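Local coordinates for protein nourseothricin acetyltransferase (Streptomyces noursei, PDB 5C82) that probably inactivates the antibiotic nourseothricin by acetylating it, as a GNAT-family acetyltransferase linked to resistance, at residues A[20-25]-A[89-94]; A[170-175]-A[180-185]. The protein carries 1 engineered substitution. One frame throughout, in Å; residues are numbered along the deposited sequence.

Contact 1: A[20-25]-A[89-94]; sequences AEAIEA and GDLAGF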
# COMPACT_ATOMS: atom_id res chain seq x y z
N ALA A 20 4.57 -25.69 7.51
CA ALA A 20 5.35 -24.92 6.54
C ALA A 20 5.45 -25.55 5.15
O ALA A 20 5.21 -24.86 4.16
CB ALA A 20 6.74 -24.62 7.08
N GLU A 21 5.74 -26.85 5.07
CA GLU A 21 5.85 -27.57 3.80
C GLU A 21 4.53 -27.61 3.03
O GLU A 21 4.53 -27.35 1.83
CB GLU A 21 6.38 -28.99 3.99
CG GLU A 21 7.89 -29.04 4.20
CD GLU A 21 8.54 -30.37 3.89
OE1 GLU A 21 8.05 -31.41 4.39
OE2 GLU A 21 9.56 -30.38 3.16
N ALA A 22 3.43 -27.98 3.72
CA ALA A 22 2.11 -28.08 3.12
C ALA A 22 1.63 -26.71 2.63
O ALA A 22 1.07 -26.62 1.54
CB ALA A 22 1.11 -28.69 4.10
N ILE A 23 1.92 -25.65 3.39
CA ILE A 23 1.57 -24.26 3.05
C ILE A 23 2.25 -23.85 1.72
O ILE A 23 1.56 -23.40 0.79
CB ILE A 23 1.85 -23.29 4.24
CG1 ILE A 23 0.83 -23.56 5.39
CG2 ILE A 23 1.82 -21.82 3.80
CD1 ILE A 23 1.16 -22.96 6.74
N GLU A 24 3.59 -24.08 1.64
CA GLU A 24 4.47 -23.85 0.49
C GLU A 24 3.96 -24.61 -0.75
O GLU A 24 3.78 -24.00 -1.80
CB GLU A 24 5.90 -24.30 0.82
CG GLU A 24 6.87 -23.17 1.14
CD GLU A 24 8.17 -23.60 1.82
OE1 GLU A 24 8.80 -24.58 1.36
OE2 GLU A 24 8.58 -22.92 2.79
N ALA A 25 3.71 -25.93 -0.60
CA ALA A 25 3.27 -26.85 -1.65
C ALA A 25 1.87 -26.60 -2.19
O ALA A 25 1.56 -27.07 -3.29
CB ALA A 25 3.35 -28.28 -1.16
N GLY A 89 -6.36 -35.43 5.37
CA GLY A 89 -5.14 -34.96 6.01
C GLY A 89 -4.36 -33.94 5.18
O GLY A 89 -3.29 -33.48 5.58
N ASP A 90 -4.91 -33.58 4.01
CA ASP A 90 -4.29 -32.61 3.11
C ASP A 90 -4.74 -31.20 3.44
O ASP A 90 -5.88 -30.97 3.87
CB ASP A 90 -4.59 -32.95 1.64
CG ASP A 90 -3.93 -34.24 1.15
OD1 ASP A 90 -2.70 -34.42 1.38
OD2 ASP A 90 -4.63 -35.06 0.51
N LEU A 91 -3.83 -30.24 3.23
CA LEU A 91 -4.11 -28.84 3.45
C LEU A 91 -5.08 -28.35 2.38
O LEU A 91 -4.81 -28.48 1.20
CB LEU A 91 -2.83 -28.04 3.48
CG LEU A 91 -2.97 -26.57 3.89
CD1 LEU A 91 -3.46 -26.43 5.32
CD2 LEU A 91 -1.70 -25.86 3.71
N ALA A 92 -6.23 -27.86 2.81
CA ALA A 92 -7.27 -27.37 1.91
C ALA A 92 -7.06 -25.89 1.68
O ALA A 92 -7.45 -25.37 0.62
CB ALA A 92 -8.65 -27.61 2.51
N GLY A 93 -6.44 -25.23 2.66
CA GLY A 93 -6.21 -23.80 2.56
C GLY A 93 -5.62 -23.16 3.78
O GLY A 93 -5.54 -23.78 4.84
N PHE A 94 -5.16 -21.90 3.61
CA PHE A 94 -4.58 -21.11 4.70
C PHE A 94 -4.85 -19.63 4.51
O PHE A 94 -5.13 -19.18 3.40
CB PHE A 94 -3.05 -21.38 4.85
CG PHE A 94 -2.20 -20.90 3.70
CD1 PHE A 94 -1.97 -21.71 2.59
CD2 PHE A 94 -1.65 -19.62 3.71
CE1 PHE A 94 -1.21 -21.25 1.51
CE2 PHE A 94 -0.90 -19.15 2.62
CZ PHE A 94 -0.68 -19.97 1.53
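I23 sets its CG2 methyl squarely on the F94 ring, a CH-pi contact between helix 20-25 and strand 91-94. The methyl carbon of I23 lies 3.7 Å from the centroid of the F94 ring, only 7° off the ring normal, at similar distances from all six ring carbons. The I23 chi1 of -70° turns CG2 anti to the backbone N, and that sends it to the phenyl face, leaving CG1 beside the backbone N, where it meets L91 CD2. The same ring also meets the helix backbone, with F94 CE1 3.6 Å from I23 O.

The aliphatic packing centres on one leucine branch. L91 CD2 lies 3.8 Å from I23 CG1 and 4.0 Å from A22 CB, and it presses against the peptide joining the two helix residues, 3.6 Å from both A22 C and I23 N. A22 CB also meets L91 CB at 4.0 Å. Nothing polar links the segments.

Helix and strand axes run almost at right angles, 83° apart, with a closest approach of 9.1 Å. A classic beta bulge at A92 and G93, both facing A84, lies between the two strand residues that touch the helix. V83 and Y85 of strand 79-85 meet this cluster from the adjoining strand, L26 touches both L91 and F94, and the phenyl ring reaches D110 and E112 of strand 105-113.

Contact 2: A[170-175]-A[180-185]; sequences ALYDGT and EQALYM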
# COMPACT_ATOMS: atom_id res chain seq x y z
N ALA A 170 1.75 0.25 -9.78
CA ALA A 170 3.20 0.14 -9.83
C ALA A 170 3.76 -0.98 -8.95
O ALA A 170 4.95 -1.27 -9.06
CB ALA A 170 3.81 1.48 -9.45
N LEU A 171 2.91 -1.61 -8.08
CA LEU A 171 3.31 -2.67 -7.14
C LEU A 171 4.10 -3.81 -7.77
O LEU A 171 5.05 -4.28 -7.15
CB LEU A 171 2.14 -3.26 -6.30
CG LEU A 171 2.63 -4.00 -4.99
CD1 LEU A 171 3.28 -3.02 -3.94
CD2 LEU A 171 1.53 -4.85 -4.35
N TYR A 172 3.73 -4.23 -8.99
CA TYR A 172 4.37 -5.35 -9.67
C TYR A 172 5.40 -4.99 -10.73
O TYR A 172 5.84 -5.90 -11.46
CB TYR A 172 3.30 -6.27 -10.29
CG TYR A 172 2.34 -6.83 -9.27
CD1 TYR A 172 2.80 -7.58 -8.19
CD2 TYR A 172 0.97 -6.68 -9.43
CE1 TYR A 172 1.92 -8.12 -7.26
CE2 TYR A 172 0.07 -7.21 -8.50
CZ TYR A 172 0.56 -7.91 -7.41
OH TYR A 172 -0.32 -8.46 -6.51
N ASP A 173 5.79 -3.71 -10.83
CA ASP A 173 6.80 -3.30 -11.81
C ASP A 173 8.16 -3.95 -11.46
O ASP A 173 8.58 -3.94 -10.30
CB ASP A 173 6.91 -1.76 -11.88
CG ASP A 173 7.96 -1.25 -12.84
OD1 ASP A 173 9.15 -1.12 -12.43
OD2 ASP A 173 7.62 -0.99 -14.02
N GLY A 174 8.77 -4.59 -12.46
CA GLY A 174 10.05 -5.27 -12.32
C GLY A 174 9.98 -6.66 -11.73
O GLY A 174 11.01 -7.26 -11.42
N THR A 175 8.77 -7.20 -11.56
CA THR A 175 8.57 -8.53 -11.00
C THR A 175 8.07 -9.46 -12.10
O THR A 175 7.79 -9.00 -13.22
CB THR A 175 7.55 -8.50 -9.82
OG1 THR A 175 6.22 -8.49 -10.32
CG2 THR A 175 7.74 -7.34 -8.89
N GLU A 180 0.45 -6.51 -14.44
CA GLU A 180 -0.69 -6.62 -13.54
C GLU A 180 -0.69 -5.44 -12.57
O GLU A 180 0.34 -4.78 -12.38
CB GLU A 180 -0.65 -7.95 -12.76
CG GLU A 180 -0.72 -9.19 -13.64
CD GLU A 180 -0.29 -10.47 -12.96
OE1 GLU A 180 -0.62 -10.68 -11.77
OE2 GLU A 180 0.37 -11.29 -13.64
N GLN A 181 -1.85 -5.13 -11.96
CA GLN A 181 -1.94 -4.02 -11.00
C GLN A 181 -2.44 -4.59 -9.69
O GLN A 181 -3.21 -5.57 -9.69
CB GLN A 181 -2.89 -2.91 -11.50
CG GLN A 181 -2.47 -2.23 -12.85
CD GLN A 181 -2.67 -3.12 -14.05
OE1 GLN A 181 -3.73 -3.74 -14.24
NE2 GLN A 181 -1.61 -3.30 -14.84
N ALA A 182 -1.99 -4.02 -8.58
CA ALA A 182 -2.49 -4.50 -7.28
C ALA A 182 -3.84 -3.82 -6.99
O ALA A 182 -3.96 -2.62 -7.14
CB ALA A 182 -1.48 -4.19 -6.19
N LEU A 183 -4.86 -4.58 -6.66
CA LEU A 183 -6.16 -4.00 -6.32
C LEU A 183 -6.35 -4.15 -4.83
O LEU A 183 -6.03 -5.22 -4.26
CB LEU A 183 -7.33 -4.62 -7.09
CG LEU A 183 -7.28 -4.63 -8.63
CD1 LEU A 183 -8.55 -5.26 -9.18
CD2 LEU A 183 -7.03 -3.21 -9.25
N TYR A 184 -6.84 -3.08 -4.19
CA TYR A 184 -7.05 -3.05 -2.75
C TYR A 184 -8.52 -3.11 -2.39
O TYR A 184 -9.33 -2.44 -3.01
CB TYR A 184 -6.34 -1.82 -2.14
CG TYR A 184 -4.84 -1.80 -2.39
CD1 TYR A 184 -4.10 -2.97 -2.43
CD2 TYR A 184 -4.14 -0.59 -2.46
CE1 TYR A 184 -2.72 -2.95 -2.59
CE2 TYR A 184 -2.76 -0.56 -2.64
CZ TYR A 184 -2.06 -1.74 -2.72
OH TYR A 184 -0.69 -1.75 -2.86
N MSE A 185 -8.87 -4.02 -1.45
CA MSE A 185 -10.27 -4.17 -1.02
C MSE A 185 -10.36 -4.17 0.49
O MSE A 185 -9.47 -4.69 1.18
CB MSE A 185 -10.92 -5.43 -1.62
CG MSE A 185 -10.82 -5.52 -3.16
SE MSE A 185 -11.69 -7.08 -3.88
CE MSE A 185 -13.63 -6.48 -3.69
O HOH W 1 2.15 -3.30 -11.23
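The loop linking strands 163-168 and 182-188, the last two strands of the GNAT-type mixed sheet, turns twice here and folds back on the start of the second strand. A type I beta turn from A170 to D173 runs into a type II turn from Y172 to T175, with G174 at positive phi. L171 and Y172, the central pair of the first turn, reach across to residues 180-184.

L171 CD2 touches A182 CB at 3.6 Å, and L171 CB lies almost as near the same methyl. Farther along the strand, Y184 crosses obliquely, its OH 4.1 Å from L171 CD2. Y172 takes the other end: with chi1 at -59° its CG is anti to the carbonyl carbon, and the ring's CD2-CE2 side lies along the backbone of E180 and Q181. E180 O meets the ring edge in its plane, 3.6 Å from Y172 CD2, while Y172 CE2 approaches A182 CB at 4.1 Å. The phenol oxygen is hydrogen-bonded to E145 of strand 141-147, and the E180 carboxylate to T147 of that strand, so both polar ends lead to the neighbouring strand.

The second subunit borders this loop: N103 of that subunit hydrogen-bonds to L171 O, and its R105 packs on A170 and L171.

The second turn is tied by two donors on Y172 O, T175 N and T175 OG1, arriving from the same face of the carbonyl plane, the hydroxyl at 2.9 Å. Between the segments, a water accepts from Y172 N at 2.9 Å and donates to E180 O at 2.6 Å.

Contact 1 comes first along the chain and is complete before contact 2 begins. Their centres are 26 Å apart and their nearest atoms about 14 Å, so the two do not touch. What they share is the mixed seven-stranded sheet. Contact 1 lays helix 20-25 against strand 91-100, third in the sheet order, whereas contact 2 folds a loop onto strand 182-188, next to the outermost strand 163-168. Strands 105-113 and 141-147 lie between them. Contact 1 thus joins an early helix to the sheet within one chain, while contact 2 shapes a late loop that meets the second subunit and forms part of the dimer interface.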